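Local coordinates for protein paenibacillus xanthan lyase (Paenibacillus, PDB 6F2P) that cleaves the polysaccharide xanthan as a lyase whose catalytic part is of polysaccharide lyase family 8, extended at its C terminus by calcium-binding beta-sandwich modules, at residues 953-958 and 1012-1017; 904-909 and 1035-1040. All coordinates share one frame; numbering follows the deposited sequence.

Overall arrangement
Both contacts lie in the C-terminal beta-sandwich module, within the range of the Golvesin C-terminal family. Coming from the N terminus, the chain enters it at helix 902-905, and contact 2 begins where this helix gives way to strand 907-910. Contact 1 then opens at 953-958, between strands 949-952 and 960-967, and closes at 1012-1017, between strands 1003-1010 and 1017-1021. The chain ends in 1035-1040, completing contact 2, so the smaller loop falls wholly within the larger. Their centres are 10 Å apart, and Pro957 and Asn955 of contact 1 pack on 904-909, joining the paired connections to the sheet that holds the first and last strands of the module, 907-910 and 1030-1039.

Contact 1. Residues 953-958 and 1012-1017; sequences TPNVPI and AGSTGA
Two loops of the C-terminal beta-sandwich, each linking a strand of one sheet to a strand of the other, are held together here by a single antiparallel bridge between Val956 and Gly1013. Val956 N donates to Gly1013 O at 3.0 Å with an N-H...O angle of 162°. The return bond, from Gly1013 N to Val956 O, is bent more, at 150°, and comes in on a lone pair of the carbonyl. Val956 O also takes a CA-H contact from Ala1012, whose methyl faces the carbonyl oxygens of both Val956 and Pro957. Gly1013 has backbone angles at which a CB would be jammed against the carbonyl oxygen of Ala1012, so that the absence of a side chain matters here.

Beyond the bridge the backbones separate and a water spans them. It probably donates to Pro954 O, 3.1 Å away, and accepts from Gly1016 N at 2.8 Å, giving the peptide N-H of the turning loop a partner that 953-958 does not supply directly. The side chain of Ser1014 lies over this part, its CB 3.8 Å from Thr953 CG2.

In the next shell, Val956 has CG1 anti to its backbone N (chi1 178°), and its side chain packs on Tyr962 and Leu1036, while Pro954 packs on Val907, Val909 and Leu1036; these buried residues seat 953-958 on the neighbouring sheet. Ser959 OG is hydrogen-bonded to Ala1012 N and Tyr962 OH to Ile958 O, fixing the far end. At the other end Thr953 sets OG1 beside its own backbone N, and the methyl CG2, anti to that N, reaches Gly1016 O at 3.3 Å.

Contact 2. Residues 904-909 and 1035-1040; sequences DTTVIV and KLVKVP
Side by side and pointing the same way, Ile908 and Lys1035 form a non-hydrogen-bonded pair in one sheet of the C-terminal beta-sandwich, where the module's first strand, 907-910, runs antiparallel to its last, 1030-1039, the short axes at 174°. Lys1035 CD lies 3.5 Å from Ile908 CG1. The lysine leaves the backbone extended and bends at chi3 (71°), so that its aliphatic part lines the isoleucine while NZ, in a cation-pi contact with Trp1002, also bonds a bound methylpentanediol. Val907 and Leu1036, the adjoining hydrogen-bonded pair, turn to the opposite face of the sheet; Val907 N reaches Leu1036 O at 3.1 Å, and Leu1036 N reaches Val907 O at 3.0 Å.

Thr906, the first residue to leave the helix, crosses Lys1035 obliquely with its methyl, CG2 3.8 Å from CG, while its OG1 lies against Val1037 CG1. Thr905 likewise crosses the base of Lys1038, OG1 3.7 Å from CB. One water lies 2.8 Å from both Thr905 OG1 and Thr906 OG1, hydrogen-bonded to each, and accepts a hydrogen bond from Lys1038 N at 2.7 Å, where the direct ladder stops. An alanine at Thr906 would lose OG1 and CG2, and so would probably loosen this water and thin the packing on Lys1035 and Val1037.

Helix 902-905 thus runs into an edge strand, while the backbone of strand 960-967 is hydrogen-bonded to strand 1030-1039, Tyr965 with Lys1035 and Gln963 with Val1037, and Leu1036 reaches Tyr962, Phe1010 and the loop residue Pro954.

Contact 1. Residues 953-958 and 1012-1017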
loop_
_atom_site.group_PDB
_atom_site.type_symbol
_atom_site.label_atom_id
_atom_site.label_comp_id
_atom_site.label_asym_id
_atom_site.label_seq_id
_atom_site.Cartn_x
_atom_site.Cartn_y
_atom_site.Cartn_z
ATOM N N THR A 953 11.547 -54.276 1.775
ATOM C CA THR A 953 10.367 -53.438 1.985
ATOM C C THR A 953 10.589 -52.021 1.452
ATOM O O THR A 953 11.231 -51.202 2.109
ATOM C CB THR A 953 9.969 -53.371 3.480
ATOM O OG1 THR A 953 9.848 -54.699 4.009
ATOM C CG2 THR A 953 8.648 -52.628 3.658
ATOM N N PRO A 954 10.059 -51.728 0.253
ATOM C CA PRO A 954 10.200 -50.398 -0.351
ATOM C C PRO A 954 9.262 -49.377 0.278
ATOM O O PRO A 954 8.238 -49.746 0.855
ATOM C CB PRO A 954 9.781 -50.631 -1.801
ATOM C CG PRO A 954 8.794 -51.735 -1.710
ATOM C CD PRO A 954 9.310 -52.647 -0.623
ATOM N N ASN A 955 9.623 -48.102 0.162
ATOM C CA ASN A 955 8.758 -47.014 0.586
ATOM C C ASN A 955 8.029 -46.457 -0.634
ATOM O O ASN A 955 8.596 -45.696 -1.420
ATOM C CB ASN A 955 9.573 -45.918 1.267
ATOM C CG ASN A 955 8.709 -44.942 2.039
ATOM O OD1 ASN A 955 7.498 -44.852 1.821
ATOM N ND2 ASN A 955 9.330 -44.200 2.948
ATOM N N VAL A 956 6.775 -46.859 -0.798
ATOM C CA VAL A 956 6.007 -46.477 -1.974
ATOM C C VAL A 956 5.516 -45.039 -1.814
ATOM O O VAL A 956 4.788 -44.728 -0.871
ATOM C CB VAL A 956 4.847 -47.475 -2.236
ATOM C CG1 VAL A 956 4.022 -47.048 -3.425
ATOM C CG2 VAL A 956 5.403 -48.860 -2.476
ATOM N N PRO A 957 5.945 -44.151 -2.727
ATOM C CA PRO A 957 5.634 -42.718 -2.647
ATOM C C PRO A 957 4.145 -42.436 -2.819
ATOM O O PRO A 957 3.547 -41.715 -2.016
ATOM C CB PRO A 957 6.418 -42.128 -3.827
ATOM C CG PRO A 957 7.507 -43.116 -4.094
ATOM C CD PRO A 957 6.874 -44.447 -3.830
ATOM N N ILE A 958 3.562 -43.011 -3.865
ATOM C CA ILE A 958 2.167 -42.777 -4.218
ATOM C C ILE A 958 1.465 -44.115 -4.390
ATOM O O ILE A 958 2.002 -45.016 -5.037
ATOM C CB ILE A 958 2.045 -42.015 -5.565
ATOM C CG1 ILE A 958 2.897 -40.746 -5.568
ATOM C CG2 ILE A 958 0.590 -41.689 -5.876
ATOM C CD1 ILE A 958 2.759 -39.923 -6.838
ATOM N N ALA A 1012 0.607 -46.413 -0.744
ATOM C CA ALA A 1012 1.707 -45.580 -0.295
ATOM C C ALA A 1012 2.086 -46.007 1.120
ATOM O O ALA A 1012 1.217 -46.228 1.964
ATOM C CB ALA A 1012 1.314 -44.112 -0.335
ATOM N N GLY A 1013 3.381 -46.155 1.372
ATOM C CA GLY A 1013 3.836 -46.589 2.677
ATOM C C GLY A 1013 4.736 -47.805 2.611
ATOM O O GLY A 1013 5.402 -48.034 1.598
ATOM N N SER A 1014 4.756 -48.584 3.691
ATOM C CA SER A 1014 5.617 -49.766 3.775
ATOM C C SER A 1014 4.860 -51.048 4.136
ATOM O O SER A 1014 5.393 -51.918 4.834
ATOM C CB SER A 1014 6.754 -49.532 4.774
ATOM O OG SER A 1014 7.650 -48.537 4.311
ATOM N N THR A 1015 3.623 -51.157 3.654
ATOM C CA THR A 1015 2.790 -52.335 3.896
ATOM C C THR A 1015 2.989 -53.392 2.815
ATOM O O THR A 1015 2.299 -54.411 2.788
ATOM C CB THR A 1015 1.309 -51.964 3.939
ATOM O OG1 THR A 1015 1.089 -50.813 3.111
ATOM C CG2 THR A 1015 0.883 -51.658 5.368
ATOM N N GLY A 1016 3.930 -53.137 1.917
ATOM C CA GLY A 1016 4.234 -54.075 0.863
ATOM C C GLY A 1016 5.640 -54.604 1.028
ATOM O O GLY A 1016 6.522 -53.890 1.504
ATOM N N ALA A 1017 5.852 -55.858 0.641
ATOM C CA ALA A 1017 7.161 -56.474 0.780
ATOM C C ALA A 1017 7.461 -57.428 -0.364
ATOM O O ALA A 1017 6.559 -57.940 -1.027
ATOM C CB ALA A 1017 7.269 -57.193 2.109
HETATM O O HOH W 1 5.572 -51.238 0.591
#

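Contact 2. Residues 904-909 and 1035-1040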
loop_
_atom_site.group_PDB
_atom_site.type_symbol
_atom_site.label_atom_id
_atom_site.label_comp_id
_atom_site.label_asym_id
_atom_site.label_seq_id
_atom_site.Cartn_x
_atom_site.Cartn_y
_atom_site.Cartn_z
ATOM N N ASP A 904 10.274 -39.376 -9.274
ATOM C CA ASP A 904 9.569 -39.244 -8.000
ATOM C C ASP A 904 9.119 -40.576 -7.423
ATOM O O ASP A 904 9.101 -40.755 -6.204
ATOM C CB ASP A 904 8.323 -38.364 -8.156
ATOM C CG ASP A 904 8.638 -36.980 -8.695
ATOM O OD1 ASP A 904 9.616 -36.358 -8.215
ATOM O OD2 ASP A 904 7.894 -36.526 -9.601
ATOM N N THR A 905 8.737 -41.502 -8.300
ATOM C CA THR A 905 7.993 -42.687 -7.871
ATOM C C THR A 905 8.786 -43.996 -7.871
ATOM O O THR A 905 8.570 -44.841 -7.010
ATOM C CB THR A 905 6.673 -42.858 -8.666
ATOM O OG1 THR A 905 6.922 -42.695 -10.068
ATOM C CG2 THR A 905 5.652 -41.824 -8.226
ATOM N N THR A 906 9.698 -44.161 -8.824
ATOM C CA THR A 906 10.531 -45.360 -8.883
ATOM C C THR A 906 11.325 -45.567 -7.584
ATOM O O THR A 906 11.945 -44.635 -7.074
ATOM C CB THR A 906 11.494 -45.319 -10.092
ATOM O OG1 THR A 906 10.737 -45.269 -11.310
ATOM C CG2 THR A 906 12.390 -46.558 -10.107
ATOM N N VAL A 907 11.278 -46.780 -7.040
ATOM C CA VAL A 907 11.996 -47.100 -5.807
ATOM C C VAL A 907 12.939 -48.289 -6.001
ATOM O O VAL A 907 12.547 -49.298 -6.580
ATOM C CB VAL A 907 11.028 -47.428 -4.657
ATOM C CG1 VAL A 907 11.810 -47.735 -3.391
ATOM C CG2 VAL A 907 10.062 -46.274 -4.422
ATOM N N ILE A 908 14.181 -48.163 -5.537
ATOM C CA ILE A 908 15.136 -49.272 -5.590
ATOM C C ILE A 908 15.598 -49.672 -4.192
ATOM O O ILE A 908 15.934 -48.820 -3.371
ATOM C CB ILE A 908 16.383 -48.930 -6.428
ATOM C CG1 ILE A 908 15.991 -48.605 -7.868
ATOM C CG2 ILE A 908 17.394 -50.083 -6.386
ATOM C CD1 ILE A 908 17.178 -48.322 -8.785
ATOM N N VAL A 909 15.603 -50.972 -3.915
ATOM C CA VAL A 909 16.113 -51.462 -2.641
ATOM C C VAL A 909 17.252 -52.447 -2.863
ATOM O O VAL A 909 17.069 -53.469 -3.519
ATOM C CB VAL A 909 15.012 -52.118 -1.801
ATOM C CG1 VAL A 909 15.520 -52.380 -0.404
ATOM C CG2 VAL A 909 13.788 -51.222 -1.749
ATOM N N LYS A 1035 13.162 -53.363 -7.747
ATOM C CA LYS A 1035 12.799 -52.026 -8.217
ATOM C C LYS A 1035 11.331 -51.941 -8.611
ATOM O O LYS A 1035 10.865 -52.671 -9.483
ATOM C CB LYS A 1035 13.676 -51.580 -9.393
ATOM C CG LYS A 1035 13.368 -50.172 -9.874
ATOM C CD LYS A 1035 14.422 -49.633 -10.837
ATOM C CE LYS A 1035 14.381 -50.324 -12.187
ATOM N NZ LYS A 1035 15.202 -49.598 -13.209
ATOM N N LEU A 1036 10.605 -51.047 -7.957
ATOM C CA LEU A 1036 9.219 -50.798 -8.311
ATOM C C LEU A 1036 9.165 -49.619 -9.277
ATOM O O LEU A 1036 9.746 -48.561 -9.024
ATOM C CB LEU A 1036 8.374 -50.518 -7.061
ATOM C CG LEU A 1036 7.806 -51.715 -6.284
ATOM C CD1 LEU A 1036 8.894 -52.687 -5.879
ATOM C CD2 LEU A 1036 7.039 -51.246 -5.058
ATOM N N VAL A 1037 8.489 -49.813 -10.401
ATOM C CA VAL A 1037 8.325 -48.740 -11.363
ATOM C C VAL A 1037 6.846 -48.479 -11.580
ATOM O O VAL A 1037 6.098 -49.381 -11.953
ATOM C CB VAL A 1037 8.966 -49.085 -12.704
ATOM C CG1 VAL A 1037 8.933 -47.862 -13.616
ATOM C CG2 VAL A 1037 10.393 -49.576 -12.494
ATOM N N LYS A 1038 6.424 -47.244 -11.342
ATOM C CA LYS A 1038 5.012 -46.904 -11.441
ATOM C C LYS A 1038 4.493 -46.967 -12.884
ATOM O O LYS A 1038 5.181 -46.582 -13.825
ATOM C CB LYS A 1038 4.733 -45.540 -10.801
ATOM C CG LYS A 1038 3.250 -45.251 -10.630
ATOM C CD LYS A 1038 2.961 -44.247 -9.530
ATOM C CE LYS A 1038 1.469 -43.967 -9.461
ATOM N NZ LYS A 1038 0.977 -43.462 -10.781
ATOM N N VAL A 1039 3.280 -47.491 -13.042
ATOM C CA VAL A 1039 2.607 -47.526 -14.337
ATOM C C VAL A 1039 1.163 -47.036 -14.199
ATOM O O VAL A 1039 0.466 -47.391 -13.245
ATOM C CB VAL A 1039 2.614 -48.945 -14.983
ATOM C CG1 VAL A 1039 3.994 -49.302 -15.492
ATOM C CG2 VAL A 1039 2.135 -49.991 -14.001
ATOM N N PRO A 1040 0.718 -46.185 -15.135
ATOM C CA PRO A 1040 1.548 -45.549 -16.169
ATOM C C PRO A 1040 2.403 -44.388 -15.640
ATOM O O PRO A 1040 3.222 -43.837 -16.379
ATOM C CB PRO A 1040 0.514 -45.022 -17.165
ATOM C CG PRO A 1040 -0.730 -44.855 -16.368
ATOM C CD PRO A 1040 -0.720 -45.982 -15.389
ATOM O OXT PRO A 1040 2.309 -43.975 -14.478
HETATM O O HOH W 2 7.985 -44.990 -11.270
#